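Local coordinates for protein Glucose/sorbosone dehydrogenases (Escherichia coli K12, PDB 2G8S) that belongs to the glucose/sorbosone dehydrogenase family, whose chain folds as a beta-propeller, and binds a calcium ion, at residues Glu223-Gln228 / Glu261-Tyr266. Sequence-based numbering, arbitrary orientation.
Sequences EINIPQ and EQPVFY. With CA (calcium ion), chain C.
Ile224 joins Phe265 through a hydrogen bond from Ile224 N to Phe265 O (2.9 Å), and its carbonyl accepts in return chiefly from Val264. Ile224 O takes the N-H of Val264 at 2.8 Å; the donor nitrogen lies nearly on the line of the C=O bond, but the N-H itself is bent (138° at the hydrogen). Phe265 N donates weakly to the same oxygen, so two consecutive residues face one: a classic beta bulge at the start of strand 265-267. On the face that carries Ile224 and Phe265, Ile224 CD1 reaches CB of Phe265, while Ile224 CG2 meets CG2 of the bulge residue Val264 at 3.8 Å. Val264 CG1 touches Ile226 CD1 (3.6 Å), the two side chains crossing at about a right angle.

Glu223 lies on the other face. Its CB and CG rest against CB of Pro263, and the extended chain beyond CG (chi2 -177°) carries the carboxylate past the proline ring to the calcium ion, which both OE1 and OE2 bind at 2.5 Å. Asn225 ND2 donates a nearly straight bond to Glu223 OE1 (2.8 Å) on its anti side, close to the carboxylate plane. The Asn225 side chain runs alongside Pro263, its OD1 3.1 Å from Pro263 CA, and OD1 accepts from a calcium-bound water that also donates to Glu261 O; a second water joins Ile226 N to Gln262 O.

Outside the pair, Tyr233 O adds a further calcium ligand, and strand 210-216 flanks strand 222-225 across from 265-267 in this four-stranded propeller sheet. The contact thus ties the calcium site to the loop leading into 265-267, an outermost strand of the sheet: Glu223 binds directly, Asn225 hydrogen-bonds both the carboxylate and a water ligand, which probably helps to hold them in place, and calcium would probably polarise that water, strengthening its bonds to Asn225 and Glu261.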
loop_
_atom_site.group_PDB
_atom_site.type_symbol
_atom_site.label_atom_id
_atom_site.label_comp_id
_atom_site.label_asym_id
_atom_site.label_seq_id
_atom_site.Cartn_x
_atom_site.Cartn_y
_atom_site.Cartn_z
ATOM N N GLU A 223 -10.082 -5.479 -6.184
ATOM C CA GLU A 223 -9.322 -5.920 -7.362
ATOM C C GLU A 223 -7.845 -6.135 -7.076
ATOM O O GLU A 223 -7.278 -5.507 -6.180
ATOM C CB GLU A 223 -9.399 -4.863 -8.472
ATOM C CG GLU A 223 -10.778 -4.627 -9.068
ATOM C CD GLU A 223 -10.743 -3.610 -10.205
ATOM O OE1 GLU A 223 -9.682 -2.954 -10.420
ATOM O OE2 GLU A 223 -11.780 -3.468 -10.898
ATOM N N ILE A 224 -7.241 -7.019 -7.865
ATOM C CA ILE A 224 -5.799 -7.038 -8.102
ATOM C C ILE A 224 -5.570 -6.624 -9.551
ATOM O O ILE A 224 -6.171 -7.206 -10.461
ATOM C CB ILE A 224 -5.176 -8.436 -7.913
ATOM C CG1 ILE A 224 -5.438 -8.959 -6.501
ATOM C CG2 ILE A 224 -3.662 -8.384 -8.206
ATOM C CD1 ILE A 224 -5.000 -10.417 -6.290
ATOM N N ASN A 225 -4.748 -5.591 -9.748
ATOM C CA ASN A 225 -4.351 -5.154 -11.080
ATOM C C ASN A 225 -2.847 -5.296 -11.299
ATOM O O ASN A 225 -2.054 -5.265 -10.336
ATOM C CB ASN A 225 -4.752 -3.690 -11.288
ATOM C CG ASN A 225 -6.247 -3.518 -11.383
ATOM O OD1 ASN A 225 -6.857 -4.027 -12.311
ATOM N ND2 ASN A 225 -6.846 -2.823 -10.418
ATOM N N ILE A 226 -2.470 -5.438 -12.570
ATOM C CA ILE A 226 -1.062 -5.384 -12.998
ATOM C C ILE A 226 -0.914 -4.127 -13.869
ATOM O O ILE A 226 -1.087 -4.173 -15.091
ATOM C CB ILE A 226 -0.606 -6.654 -13.769
ATOM C CG1 ILE A 226 -0.943 -7.926 -12.976
ATOM C CG2 ILE A 226 0.885 -6.561 -14.108
ATOM C CD1 ILE A 226 -0.673 -9.215 -13.752
ATOM N N PRO A 227 -0.655 -2.986 -13.218
ATOM C CA PRO A 227 -0.798 -1.712 -13.926
ATOM C C PRO A 227 0.270 -1.471 -14.988
ATOM O O PRO A 227 1.450 -1.743 -14.762
ATOM C CB PRO A 227 -0.754 -0.666 -12.811
ATOM C CG PRO A 227 -0.181 -1.345 -11.628
ATOM C CD PRO A 227 -0.296 -2.818 -11.796
ATOM N N GLN A 228 -0.174 -0.965 -16.132
ATOM C CA GLN A 228 0.731 -0.709 -17.240
ATOM C C GLN A 228 0.784 0.769 -17.591
ATOM O O GLN A 228 -0.130 1.531 -17.278
ATOM C CB GLN A 228 0.340 -1.557 -18.449
ATOM C CG GLN A 228 0.622 -3.044 -18.239
ATOM C CD GLN A 228 0.073 -3.925 -19.345
ATOM O OE1 GLN A 228 -1.009 -3.683 -19.884
ATOM N NE2 GLN A 228 0.813 -4.979 -19.674
ATOM N N GLU A 261 -8.877 -1.313 -18.693
ATOM C CA GLU A 261 -8.197 -2.571 -18.430
ATOM C C GLU A 261 -8.854 -3.309 -17.275
ATOM O O GLU A 261 -9.170 -2.713 -16.231
ATOM C CB GLU A 261 -6.744 -2.287 -18.049
ATOM C CG GLU A 261 -5.904 -1.764 -19.190
ATOM C CD GLU A 261 -5.690 -2.841 -20.235
ATOM O OE1 GLU A 261 -5.000 -3.841 -19.944
ATOM O OE2 GLU A 261 -6.231 -2.701 -21.337
ATOM N N GLN A 262 -9.015 -4.619 -17.455
ATOM C CA GLN A 262 -9.579 -5.488 -16.424
ATOM C C GLN A 262 -8.553 -5.858 -15.349
ATOM O O GLN A 262 -7.339 -5.915 -15.616
ATOM C CB GLN A 262 -10.142 -6.763 -17.059
ATOM C CG GLN A 262 -11.487 -6.561 -17.749
ATOM C CD GLN A 262 -12.582 -6.211 -16.762
ATOM O OE1 GLN A 262 -12.870 -6.976 -15.846
ATOM N NE2 GLN A 262 -13.176 -5.036 -16.925
ATOM N N PRO A 263 -9.040 -6.128 -14.123
ATOM C CA PRO A 263 -8.155 -6.675 -13.091
ATOM C C PRO A 263 -7.836 -8.136 -13.400
ATOM O O PRO A 263 -8.540 -8.770 -14.191
ATOM C CB PRO A 263 -9.016 -6.593 -11.829
ATOM C CG PRO A 263 -10.431 -6.759 -12.354
ATOM C CD PRO A 263 -10.430 -5.981 -13.648
ATOM N N VAL A 264 -6.773 -8.660 -12.801
ATOM C CA VAL A 264 -6.483 -10.073 -12.938
ATOM C C VAL A 264 -7.247 -10.910 -11.913
ATOM O O VAL A 264 -7.311 -12.128 -12.033
ATOM C CB VAL A 264 -4.967 -10.382 -12.891
ATOM C CG1 VAL A 264 -4.254 -9.669 -14.039
ATOM C CG2 VAL A 264 -4.351 -9.999 -11.542
ATOM N N PHE A 265 -7.814 -10.252 -10.904
ATOM C CA PHE A 265 -8.691 -10.905 -9.937
ATOM C C PHE A 265 -9.633 -9.871 -9.358
ATOM O O PHE A 265 -9.255 -8.717 -9.162
ATOM C CB PHE A 265 -7.867 -11.546 -8.806
ATOM C CG PHE A 265 -8.588 -12.643 -8.077
ATOM C CD1 PHE A 265 -8.493 -13.956 -8.523
ATOM C CD2 PHE A 265 -9.385 -12.365 -6.964
ATOM C CE1 PHE A 265 -9.173 -14.983 -7.869
ATOM C CE2 PHE A 265 -10.074 -13.388 -6.302
ATOM C CZ PHE A 265 -9.967 -14.696 -6.754
ATOM N N TYR A 266 -10.868 -10.277 -9.096
ATOM C CA TYR A 266 -11.786 -9.415 -8.367
ATOM C C TYR A 266 -12.631 -10.239 -7.410
ATOM O O TYR A 266 -12.793 -11.460 -7.590
ATOM C CB TYR A 266 -12.669 -8.570 -9.305
ATOM C CG TYR A 266 -13.471 -9.402 -10.283
ATOM C CD1 TYR A 266 -14.747 -9.873 -9.956
ATOM C CD2 TYR A 266 -12.934 -9.739 -11.532
ATOM C CE1 TYR A 266 -15.469 -10.658 -10.861
ATOM C CE2 TYR A 266 -13.638 -10.513 -12.433
ATOM C CZ TYR A 266 -14.901 -10.970 -12.095
ATOM O OH TYR A 266 -15.580 -11.743 -13.002
HETATM CA CA CA C . -10.753 -1.568 -12.195
HETATM O O HOH W 1 -9.097 -2.913 -13.438
HETATM O O HOH W 2 -4.604 -5.852 -14.461
HETATM O O HOH W 3 -3.256 -3.777 -18.003
HETATM O O HOH W 4 -12.541 -0.211 -11.458
HETATM O O HOH W 5 -9.396 0.004 -11.016
HETATM O O HOH W 6 -12.343 -2.311 -13.761
#